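Long-range contacts in aminopentol aminotransferase (Sphingopyxis macrogoltabida, PDB 6HBS), which transfers the amino group of hydrolysed fumonisin B1 (aminopentol) to pyruvate with pyridoxal 5'-phosphate as cofactor, a step in fumonisin degradation: residues M113-N117 against S287-S291; S119-S123 against H146-N152; T133-L139 against G187-F193; P196-E200 against V232-F236. All coordinates share one frame; numbering follows the deposited sequence.

Contact 1 (M113-N117 against S287-S291). With PLP (pyridoxal-5'-phosphate), chain E; PLP (pyridoxal-5'-phosphate), chain C.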
# COMPACT_ATOMS: atom_id res chain seq x y z
N MET A 113 -4.78 -9.87 9.65
CA MET A 113 -4.96 -9.53 8.27
C MET A 113 -3.74 -8.73 7.81
O MET A 113 -3.19 -7.93 8.61
CB MET A 113 -6.25 -8.72 8.07
CG MET A 113 -7.50 -9.50 8.46
SD MET A 113 -8.98 -8.47 8.43
CE MET A 113 -9.28 -8.32 6.67
N PHE A 114 -3.26 -8.99 6.57
CA PHE A 114 -2.07 -8.38 6.03
C PHE A 114 -2.45 -7.47 4.89
O PHE A 114 -3.33 -7.82 4.06
CB PHE A 114 -1.03 -9.44 5.63
CG PHE A 114 -0.60 -10.27 6.82
CD1 PHE A 114 0.14 -9.71 7.83
CD2 PHE A 114 -1.02 -11.59 6.96
CE1 PHE A 114 0.46 -10.43 8.97
CE2 PHE A 114 -0.72 -12.30 8.12
CZ PHE A 114 0.00 -11.72 9.12
N CYS A 115 -1.76 -6.32 4.82
CA CYS A 115 -1.95 -5.27 3.81
C CYS A 115 -0.58 -4.67 3.47
O CYS A 115 0.45 -5.31 3.74
CB CYS A 115 -2.94 -4.23 4.33
SG CYS A 115 -2.57 -3.72 6.03
N LYS A 116 -0.54 -3.50 2.82
CA LYS A 116 0.74 -2.93 2.43
C LYS A 116 1.15 -1.79 3.36
O LYS A 116 2.24 -1.83 3.91
CB LYS A 116 0.71 -2.42 0.99
CG LYS A 116 0.81 -3.51 -0.06
CD LYS A 116 2.13 -4.27 -0.10
CE LYS A 116 2.00 -5.67 0.46
NZ LYS A 116 3.18 -6.48 0.13
N ASN A 117 0.31 -0.75 3.43
CA ASN A 117 0.60 0.48 4.12
C ASN A 117 0.06 0.38 5.55
O ASN A 117 -0.96 -0.27 5.77
CB ASN A 117 -0.08 1.69 3.47
CG ASN A 117 0.25 1.90 2.01
OD1 ASN A 117 1.41 1.97 1.62
ND2 ASN A 117 -0.78 2.09 1.18
N SER A 287 -4.17 -5.58 -4.61
CA SER A 287 -3.40 -6.38 -5.57
C SER A 287 -2.18 -7.05 -4.92
O SER A 287 -1.80 -8.14 -5.32
CB SER A 287 -2.91 -5.50 -6.70
OG SER A 287 -4.01 -4.88 -7.32
N PHE A 288 -1.51 -6.30 -4.04
CA PHE A 288 -0.20 -6.67 -3.57
C PHE A 288 -0.26 -7.24 -2.15
O PHE A 288 0.77 -7.58 -1.58
CB PHE A 288 0.75 -5.48 -3.65
CG PHE A 288 1.00 -4.96 -5.04
CD1 PHE A 288 1.50 -5.79 -6.04
CD2 PHE A 288 0.75 -3.64 -5.36
CE1 PHE A 288 1.70 -5.30 -7.33
CE2 PHE A 288 0.99 -3.15 -6.64
CZ PHE A 288 1.45 -3.98 -7.63
N TRP A 289 -1.47 -7.33 -1.58
CA TRP A 289 -1.62 -7.68 -0.15
C TRP A 289 -1.28 -9.14 0.13
O TRP A 289 -1.10 -9.50 1.30
CB TRP A 289 -3.03 -7.35 0.36
CG TRP A 289 -3.35 -5.88 0.45
CD1 TRP A 289 -2.72 -4.84 -0.20
CD2 TRP A 289 -4.40 -5.27 1.23
NE1 TRP A 289 -3.30 -3.64 0.16
CE2 TRP A 289 -4.34 -3.88 1.01
CE3 TRP A 289 -5.37 -5.77 2.10
CZ2 TRP A 289 -5.25 -2.99 1.59
CZ3 TRP A 289 -6.27 -4.90 2.68
CH2 TRP A 289 -6.18 -3.52 2.45
N PHE A 290 -1.25 -9.99 -0.91
CA PHE A 290 -1.10 -11.43 -0.76
C PHE A 290 0.29 -11.89 -1.23
O PHE A 290 0.54 -13.09 -1.34
CB PHE A 290 -2.25 -12.16 -1.48
CG PHE A 290 -3.59 -11.64 -1.02
CD1 PHE A 290 -4.05 -11.96 0.24
CD2 PHE A 290 -4.29 -10.71 -1.75
CE1 PHE A 290 -5.24 -11.42 0.72
CE2 PHE A 290 -5.49 -10.19 -1.28
CZ PHE A 290 -5.96 -10.55 -0.05
N SER A 291 1.20 -10.93 -1.47
CA SER A 291 2.53 -11.24 -1.98
C SER A 291 3.38 -11.94 -0.91
O SER A 291 3.46 -11.50 0.24
CB SER A 291 3.20 -9.99 -2.48
OG SER A 291 2.42 -9.38 -3.48
N1 PLP E . -8.61 0.43 -9.97
C2 PLP E . -8.86 -0.67 -10.73
C2A PLP E . -9.49 -0.51 -12.10
C3 PLP E . -8.50 -2.01 -10.27
O3 PLP E . -8.75 -3.11 -11.05
C4 PLP E . -7.83 -2.18 -8.97
C4A PLP E . -7.43 -3.55 -8.52
C5 PLP E . -7.64 -0.90 -8.21
C6 PLP E . -8.03 0.32 -8.75
C5A PLP E . -7.01 -0.91 -6.84
O4P PLP E . -5.70 -1.46 -6.86
P PLP E . -5.20 -2.18 -5.50
O1P PLP E . -3.71 -2.36 -5.80
O2P PLP E . -5.49 -1.20 -4.35
O3P PLP E . -5.90 -3.47 -5.34
N1 PLP C . 0.22 5.12 12.12
C2 PLP C . 1.35 5.59 12.71
C2A PLP C . 1.45 5.74 14.20
C3 PLP C . 2.51 5.87 11.87
O3 PLP C . 3.66 6.32 12.42
C4 PLP C . 2.42 5.66 10.41
C4A PLP C . 3.63 5.94 9.59
C5 PLP C . 1.09 5.20 9.89
C6 PLP C . 0.07 4.94 10.79
C5A PLP C . 0.84 4.96 8.40
O4P PLP C . 1.76 3.99 7.85
P PLP C . 2.09 4.19 6.29
O1P PLP C . 2.87 5.42 6.14
O2P PLP C . 0.75 4.34 5.63
O3P PLP C . 2.86 2.92 6.00
O HOH W 1 0.73 -8.18 2.84
O HOH W 2 2.90 -9.03 1.34
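Cys115 sets its CB over the face of the Trp289 indole: the atom stands 3.4 Å from the centroid of the six-membered ring and almost exactly on the ring normal, a CH-pi contact. Its SG continues outward above the same ring at 5.0 Å, a more distant sulfur-aromatic approach, because chi1 of 47° turns the sulfur between the backbone N and the carbonyl carbon. The Lys116 backbone N lies over the rim of the indole. From there the lysine chain bends at chi2 and chi3, passing Trp289 CD1 with its CG at 3.8 Å and crossing Phe288 at about a right angle. Its NZ is held by Pro265 O and by a water that it shares with Ser291 O. A second water donates to both Cys115 O and Trp289 O, joining the two backbones. The indole NE1 reaches over to Asn117 OD1 of the second subunit, while Ser287 uses its N (2.8 Å to O3P) and its OG (3.0 Å to O1P) to grip the phosphate of the cofactor bound there. Such sharing of a phosphate site across the dimer interface is characteristic of class-III aminotransferases of PLP fold type I.

Contact 2 (S119-S123 against H146-N152). With PLP (pyridoxal-5'-phosphate), chain C.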
# COMPACT_ATOMS: atom_id res chain seq x y z
N SER A 119 -1.41 2.82 6.84
CA SER A 119 -2.68 3.52 6.61
C SER A 119 -3.80 2.52 6.23
O SER A 119 -4.95 2.77 6.52
CB SER A 119 -2.50 4.60 5.55
OG SER A 119 -1.61 5.63 6.00
N ASP A 120 -3.44 1.43 5.52
CA ASP A 120 -4.37 0.35 5.17
C ASP A 120 -4.89 -0.31 6.45
O ASP A 120 -6.11 -0.61 6.55
CB ASP A 120 -3.70 -0.73 4.29
CG ASP A 120 -3.09 -0.28 2.97
OD1 ASP A 120 -3.39 0.84 2.51
OD2 ASP A 120 -2.28 -1.08 2.39
N ALA A 121 -3.99 -0.58 7.42
CA ALA A 121 -4.35 -1.26 8.66
C ALA A 121 -5.23 -0.34 9.52
O ALA A 121 -6.18 -0.79 10.09
CB ALA A 121 -3.14 -1.74 9.41
N THR A 122 -4.90 0.94 9.61
CA THR A 122 -5.70 1.83 10.48
C THR A 122 -7.09 2.08 9.87
O THR A 122 -8.08 2.13 10.60
CB THR A 122 -4.96 3.13 10.80
OG1 THR A 122 -4.70 3.84 9.58
CG2 THR A 122 -3.68 2.89 11.58
N SER A 123 -7.15 2.23 8.54
CA SER A 123 -8.40 2.41 7.82
C SER A 123 -9.29 1.17 7.95
O SER A 123 -10.49 1.29 8.17
CB SER A 123 -8.15 2.76 6.39
OG SER A 123 -7.76 4.11 6.28
N HIS A 146 -2.25 8.85 12.20
CA HIS A 146 -2.69 7.49 11.96
C HIS A 146 -2.58 7.09 10.48
O HIS A 146 -3.00 6.01 10.11
CB HIS A 146 -4.12 7.28 12.48
CG HIS A 146 -4.21 7.34 13.97
ND1 HIS A 146 -3.55 6.44 14.77
CD2 HIS A 146 -4.90 8.17 14.79
CE1 HIS A 146 -3.81 6.73 16.04
NE2 HIS A 146 -4.66 7.77 16.07
N GLY A 147 -2.04 7.98 9.66
CA GLY A 147 -1.90 7.72 8.23
C GLY A 147 -2.23 8.97 7.44
O GLY A 147 -2.40 10.05 8.02
N ALA A 148 -2.32 8.83 6.11
CA ALA A 148 -2.57 9.97 5.27
C ALA A 148 -3.78 9.73 4.36
O ALA A 148 -3.79 10.15 3.20
CB ALA A 148 -1.32 10.31 4.49
N SER A 149 -4.80 9.07 4.91
CA SER A 149 -6.11 8.87 4.25
C SER A 149 -6.98 10.13 4.41
O SER A 149 -6.73 10.99 5.26
CB SER A 149 -6.82 7.63 4.78
OG SER A 149 -5.97 6.48 4.73
N PRO A 150 -8.07 10.31 3.61
CA PRO A 150 -8.92 11.49 3.78
C PRO A 150 -9.41 11.64 5.23
O PRO A 150 -9.52 12.79 5.71
CB PRO A 150 -10.05 11.26 2.76
CG PRO A 150 -9.39 10.40 1.68
CD PRO A 150 -8.45 9.48 2.45
N TRP A 151 -9.67 10.54 5.95
CA TRP A 151 -10.22 10.65 7.32
C TRP A 151 -9.20 11.18 8.34
O TRP A 151 -9.61 11.61 9.42
CB TRP A 151 -10.86 9.36 7.85
CG TRP A 151 -9.96 8.20 8.16
CD1 TRP A 151 -9.48 7.27 7.27
CD2 TRP A 151 -9.45 7.80 9.45
NE1 TRP A 151 -8.71 6.34 7.91
CE2 TRP A 151 -8.68 6.62 9.25
CE3 TRP A 151 -9.58 8.30 10.76
CZ2 TRP A 151 -8.05 5.95 10.29
CZ3 TRP A 151 -8.96 7.61 11.80
CH2 TRP A 151 -8.19 6.47 11.56
N ASN A 152 -7.90 11.08 8.04
CA ASN A 152 -6.92 11.33 9.11
C ASN A 152 -5.69 12.13 8.64
O ASN A 152 -4.88 12.47 9.48
CB ASN A 152 -6.48 10.03 9.80
CG ASN A 152 -5.84 9.02 8.86
OD1 ASN A 152 -5.59 9.32 7.68
ND2 ASN A 152 -5.61 7.80 9.34
N1 PLP C . 0.22 5.12 12.12
C2 PLP C . 1.35 5.59 12.71
C2A PLP C . 1.45 5.74 14.20
C3 PLP C . 2.51 5.87 11.87
O3 PLP C . 3.66 6.32 12.42
C4 PLP C . 2.42 5.66 10.41
C4A PLP C . 3.63 5.94 9.59
C5 PLP C . 1.09 5.20 9.89
C6 PLP C . 0.07 4.94 10.79
C5A PLP C . 0.84 4.96 8.40
O4P PLP C . 1.76 3.99 7.85
P PLP C . 2.09 4.19 6.29
O1P PLP C . 2.87 5.42 6.14
O2P PLP C . 0.75 4.34 5.63
O3P PLP C . 2.86 2.92 6.00
O HOH W 3 -5.38 5.68 7.27
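Trp151 turns the edge of its indole to the helix: Ser123 OG lies 5° out of the ring plane and accepts the NE1 proton at 2.9 Å, with an angle of 164° at the hydrogen. One indole face carries the Asn152 ND2, offset toward the rim, and Phe193 meets the tryptophan ring edge-to-face. That aromatic ring also meets the imidazole of His146 edge-to-face, while His146 ND1 bonds to Asp230 of the cofactor pocket. Ser123 is modelled in two conformers, so its bond to the indole may not always be made.

Backbone groups of the loop are bound by two further helix side chains, Thr122 and Ser119. Thr122 OG1, set between its backbone N and carbonyl carbon by a chi1 of 61°, donates to His146 O at 2.8 Å. Ser119 OG accepts from Ala148 N at 3.3 Å and donates to O2P of the cofactor at 2.7 Å, an oxygen that also accepts a hydrogen bond from Ser119 N. With Gly118 N bound to the phosphate as well, this is the phosphate-binding helix N-terminus of PLP fold type I, where the helix dipole probably favours the anion. Ser119 OG lies 3.1 Å from Gly147 CA, tight packing at a position without a side chain; the backbone angles there also suit glycine. His146 O approaches the pyridine at C6, to 3.3 Å. Between helix and loop, one water donates to Thr122 OG1, accepts from Asn152 ND2 and also bonds to the hydroxyls of Ser123 and Ser149.

Contact 3 (T133-L139 against G187-F193)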
# COMPACT_ATOMS: atom_id res chain seq x y z
N THR A 133 -19.84 -2.46 15.65
CA THR A 133 -20.69 -1.81 16.65
C THR A 133 -22.00 -1.30 16.06
O THR A 133 -22.89 -1.00 16.81
CB THR A 133 -19.94 -0.64 17.29
OG1 THR A 133 -19.69 0.29 16.24
CG2 THR A 133 -18.68 -1.05 17.99
N GLY A 134 -22.05 -1.05 14.75
CA GLY A 134 -23.18 -0.36 14.12
C GLY A 134 -23.25 1.11 14.50
O GLY A 134 -24.27 1.73 14.30
N ARG A 135 -22.13 1.69 14.96
CA ARG A 135 -22.04 3.09 15.38
C ARG A 135 -21.07 3.84 14.47
O ARG A 135 -20.34 3.24 13.65
CB ARG A 135 -21.55 3.22 16.82
CG ARG A 135 -22.44 2.51 17.82
CD ARG A 135 -21.69 2.32 19.12
NE ARG A 135 -22.34 1.39 20.02
CZ ARG A 135 -21.74 0.80 21.04
NH1 ARG A 135 -22.42 -0.10 21.73
NH2 ARG A 135 -20.49 1.09 21.36
N LYS A 136 -21.06 5.17 14.60
CA LYS A 136 -20.37 5.99 13.64
C LYS A 136 -19.05 6.57 14.17
O LYS A 136 -18.13 6.79 13.35
CB LYS A 136 -21.27 7.14 13.20
CG LYS A 136 -22.51 6.72 12.44
CD LYS A 136 -23.31 7.90 11.98
CE LYS A 136 -24.55 7.52 11.22
NZ LYS A 136 -25.27 8.74 10.80
N THR A 137 -18.97 6.89 15.47
CA THR A 137 -17.95 7.84 15.92
C THR A 137 -16.63 7.12 16.22
O THR A 137 -16.56 6.16 16.99
CB THR A 137 -18.41 8.71 17.11
OG1 THR A 137 -19.59 9.43 16.72
CG2 THR A 137 -17.34 9.70 17.51
N ILE A 138 -15.57 7.64 15.61
CA ILE A 138 -14.20 7.19 15.87
C ILE A 138 -13.49 8.26 16.72
O ILE A 138 -13.44 9.42 16.32
CB ILE A 138 -13.47 6.93 14.54
CG1 ILE A 138 -14.17 5.82 13.75
CG2 ILE A 138 -12.01 6.61 14.79
CD1 ILE A 138 -14.01 4.43 14.30
N LEU A 139 -12.98 7.87 17.88
CA LEU A 139 -12.26 8.84 18.74
C LEU A 139 -10.75 8.77 18.49
O LEU A 139 -10.16 7.71 18.69
CB LEU A 139 -12.58 8.55 20.20
CG LEU A 139 -14.05 8.74 20.61
CD1 LEU A 139 -14.24 8.49 22.10
CD2 LEU A 139 -14.56 10.09 20.18
N GLY A 187 -23.36 6.75 23.32
CA GLY A 187 -24.03 5.64 22.63
C GLY A 187 -23.53 5.43 21.19
O GLY A 187 -24.00 4.52 20.49
N ASP A 188 -22.60 6.25 20.71
CA ASP A 188 -22.26 6.18 19.29
C ASP A 188 -20.76 5.95 19.07
O ASP A 188 -20.27 6.27 17.99
CB ASP A 188 -22.70 7.43 18.54
CG ASP A 188 -22.57 7.32 17.03
OD1 ASP A 188 -22.94 6.27 16.47
OD2 ASP A 188 -22.07 8.27 16.43
N ILE A 189 -20.03 5.45 20.07
CA ILE A 189 -18.56 5.29 19.87
C ILE A 189 -18.30 3.89 19.27
O ILE A 189 -18.60 2.86 19.86
CB ILE A 189 -17.73 5.51 21.15
CG1 ILE A 189 -18.04 6.85 21.81
CG2 ILE A 189 -16.24 5.34 20.83
CD1 ILE A 189 -17.86 8.03 20.92
N ALA A 190 -17.69 3.90 18.09
CA ALA A 190 -17.32 2.66 17.40
C ALA A 190 -15.95 2.19 17.90
O ALA A 190 -15.72 1.00 18.11
CB ALA A 190 -17.31 2.90 15.91
N ALA A 191 -15.03 3.15 18.09
CA ALA A 191 -13.68 2.84 18.52
C ALA A 191 -12.96 4.06 19.10
O ALA A 191 -13.29 5.21 18.78
CB ALA A 191 -12.91 2.31 17.34
N VAL A 192 -11.94 3.75 19.91
CA VAL A 192 -10.89 4.66 20.37
C VAL A 192 -9.56 4.21 19.73
O VAL A 192 -9.12 3.06 19.93
CB VAL A 192 -10.72 4.58 21.90
CG1 VAL A 192 -9.47 5.33 22.37
CG2 VAL A 192 -11.94 5.07 22.65
N PHE A 193 -8.93 5.12 19.00
CA PHE A 193 -7.57 4.93 18.50
C PHE A 193 -6.62 5.64 19.46
O PHE A 193 -6.86 6.83 19.81
CB PHE A 193 -7.39 5.53 17.11
CG PHE A 193 -7.91 4.71 15.97
CD1 PHE A 193 -9.26 4.45 15.83
CD2 PHE A 193 -7.03 4.19 15.02
CE1 PHE A 193 -9.74 3.70 14.76
CE2 PHE A 193 -7.51 3.44 13.96
CZ PHE A 193 -8.86 3.19 13.83
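Thr137-Leu139 and Ile189-Phe193 run parallel, their axes 17° apart, with a beta bulge in which Ala190 is the extra residue: Thr137 pairs with Ile189, but Ile138 already pairs with Ala191. Ala190 N bonds to Thr137 O at the bulge, and beyond it Leu139 N bonds to Ala191 O and Phe193 N to Leu139 O.

Ahead of the strands, the Asp188 carboxylate bridges to segment 133-139. With CG anti to the backbone N (chi1 -171°), it accepts Lys136 N on OD1 at 2.9 Å and Thr137 OG1 on OD2 at 2.8 Å, each donor well out of the carboxylate plane. The extended Arg135 places NH2 3.0 Å from Ile189 O, which lies in the guanidinium plane; NH1 goes to Thr223 O. Thr133 OG1 accepts Arg135 N in an ST turn, bonds to Ala129 O and rests 3.5 Å from Ala190 CB.

On one sheet face Ile138 reaches Ala191 CB with CD1 and Phe193 CD1 with CG2, the latter at 3.6 Å. On the other, Leu139 crosses Ile189 at about a right angle, CD1 to CD1 3.8 Å. Helix 118-133 packs on the face of Ile138 and Ala191, helix 175-184 on that of Leu139, Ile189 and Val192, while strands 167-170 and 226-230 flank the pair in the central sheet.

Contact 4 (P196-E200 against V232-F236). With PLP (pyridoxal-5'-phosphate), chain C.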
# COMPACT_ATOMS: atom_id res chain seq x y z
N PRO A 196 0.75 4.26 21.28
CA PRO A 196 1.13 3.77 22.60
C PRO A 196 1.94 4.77 23.42
O PRO A 196 2.02 4.61 24.63
CB PRO A 196 1.94 2.50 22.32
CG PRO A 196 2.44 2.66 20.91
CD PRO A 196 1.49 3.59 20.19
N PHE A 197 2.51 5.79 22.78
CA PHE A 197 2.95 7.01 23.46
C PHE A 197 2.72 8.19 22.51
O PHE A 197 2.31 7.98 21.34
CB PHE A 197 4.39 6.87 23.98
CG PHE A 197 5.48 6.61 22.97
CD1 PHE A 197 5.79 5.31 22.57
CD2 PHE A 197 6.24 7.66 22.48
CE1 PHE A 197 6.83 5.09 21.67
CE2 PHE A 197 7.27 7.44 21.57
CZ PHE A 197 7.55 6.16 21.15
N ARG A 198 2.96 9.42 22.98
CA ARG A 198 2.83 10.58 22.15
C ARG A 198 4.11 10.72 21.31
O ARG A 198 5.21 10.97 21.87
CB ARG A 198 2.62 11.84 22.99
CG ARG A 198 2.37 13.10 22.16
CD ARG A 198 1.03 13.04 21.45
NE ARG A 198 0.75 14.29 20.77
CZ ARG A 198 -0.39 14.56 20.15
NH1 ARG A 198 -1.29 13.60 19.94
NH2 ARG A 198 -0.60 15.81 19.75
N HIS A 199 3.97 10.53 19.99
CA HIS A 199 5.09 10.57 19.05
C HIS A 199 4.69 11.37 17.82
O HIS A 199 4.27 10.79 16.80
CB HIS A 199 5.67 9.17 18.76
CG HIS A 199 4.70 8.09 18.37
ND1 HIS A 199 3.81 8.21 17.31
CD2 HIS A 199 4.56 6.82 18.83
CE1 HIS A 199 3.14 7.07 17.18
NE2 HIS A 199 3.59 6.19 18.09
N GLU A 200 4.79 12.70 17.92
CA GLU A 200 4.38 13.59 16.82
C GLU A 200 5.45 14.63 16.54
O GLU A 200 6.24 14.98 17.42
CB GLU A 200 3.04 14.26 17.15
CG GLU A 200 1.93 13.26 17.44
CD GLU A 200 1.59 12.31 16.29
OE1 GLU A 200 1.08 11.19 16.54
OE2 GLU A 200 1.82 12.70 15.15
N VAL A 232 2.00 1.06 14.60
CA VAL A 232 2.72 1.07 13.32
C VAL A 232 4.14 1.64 13.53
O VAL A 232 5.11 1.16 12.90
CB VAL A 232 1.93 1.84 12.24
CG1 VAL A 232 2.81 2.12 11.02
CG2 VAL A 232 0.68 1.07 11.83
N ARG A 233 4.24 2.69 14.35
CA ARG A 233 5.48 3.37 14.57
C ARG A 233 6.33 2.71 15.67
O ARG A 233 7.57 2.53 15.50
CB ARG A 233 5.29 4.85 14.89
CG ARG A 233 6.55 5.65 14.55
CD ARG A 233 6.46 7.13 14.85
NE ARG A 233 5.45 7.78 14.03
CZ ARG A 233 5.22 9.09 14.00
NH1 ARG A 233 6.10 9.94 14.52
NH2 ARG A 233 4.12 9.55 13.41
N ALA A 234 5.71 2.40 16.82
CA ALA A 234 6.46 1.94 18.02
C ALA A 234 6.60 0.41 18.09
O ALA A 234 7.38 -0.09 18.89
CB ALA A 234 5.78 2.48 19.26
N GLY A 235 5.81 -0.32 17.29
CA GLY A 235 5.77 -1.75 17.40
C GLY A 235 7.18 -2.35 17.27
O GLY A 235 7.95 -1.96 16.41
N PHE A 236 7.51 -3.21 18.24
CA PHE A 236 8.73 -3.99 18.35
C PHE A 236 9.95 -3.15 18.74
O PHE A 236 11.05 -3.71 18.86
CB PHE A 236 9.03 -4.78 17.07
CG PHE A 236 7.96 -5.79 16.81
CD1 PHE A 236 7.66 -6.73 17.77
CD2 PHE A 236 7.28 -5.82 15.60
CE1 PHE A 236 6.69 -7.68 17.53
CE2 PHE A 236 6.32 -6.79 15.37
CZ PHE A 236 6.03 -7.71 16.32
N1 PLP C . 0.22 5.12 12.12
C2 PLP C . 1.35 5.59 12.71
C2A PLP C . 1.45 5.74 14.20
C3 PLP C . 2.51 5.87 11.87
O3 PLP C . 3.66 6.32 12.42
C4 PLP C . 2.42 5.66 10.41
C4A PLP C . 3.63 5.94 9.59
C5 PLP C . 1.09 5.20 9.89
C6 PLP C . 0.07 4.94 10.79
C5A PLP C . 0.84 4.96 8.40
O4P PLP C . 1.76 3.99 7.85
P PLP C . 2.09 4.19 6.29
O1P PLP C . 2.87 5.42 6.14
O2P PLP C . 0.75 4.34 5.63
O3P PLP C . 2.86 2.92 6.00
O HOH W 4 2.97 3.57 17.10
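Arg233 slides past His199 in the opposite direction, its CD over one face of the imidazole and 4.0 Å from the ring centroid, a CH-pi contact. The two flat groups are 28° apart, and His199 ND1 lies over the centre of the guanidinium. Chi1 of -156° swings the arginine chain away from its own N, and a bend at chi3 then directs NE nearly straight at O3 of the cofactor, 2.8 Å away; NH2 adds a weak bond to the same oxygen, which lies at the guanidinium edge. His199 meets the cofactor methyl C2A at its ring edge, CE1 at 3.7 Å, while Val232 CG1 packs on the pyridine at C4, 3.6 Å off.

The two segments follow the C-terminal ends of strands 189-194 and 226-230, parallel neighbours in the central sheet, which is where PLP fold type I enzymes bind their cofactor.

Further out, Phe197 O approaches the imidazole face opposite Arg233; separately, His199 CD2 lies over the centre of the Phe197 ring. A water joins His199 NE2 to Ala234 N. Ala234 CB fits against Pro196 CG and Phe197 CE1, 3.7 Å from each. Arg233 NH1 is hydrogen-bonded to Asn377 OD1. The Glu200 carboxylate lies near the guanidinium but beyond salt-bridge distance, OE2 at 4.3 Å from Arg233 NH2, and Glu200 OE1 is held by Tyr145 N.

Overall arrangement
Contacts 1, 2 and 4 all reach the same cofactor, whereas contact 3 pairs two strands of the central sheet, away from the cofactor site. Contacts 1 and 2 touch directly, Asp120 packing on Cys115 and Trp289, and both meet the second subunit; contact 3 meets it through Lys136 alone, and contact 4 touches only its own chain. Contacts 2 and 3 meet at Phe193, against which Thr122, His146 and Trp151 lie. Contacts 1 and 4 are wholly buried and rely on groups laid over rings, with waters between; contact 2, partly exposed, relies on serine and threonine hydroxyls bonding to loop backbone groups and an indole N-H. Contact 3 combines strand hydrogen bonds and aliphatic packing with partly exposed polar and charged groups at the start of the strands.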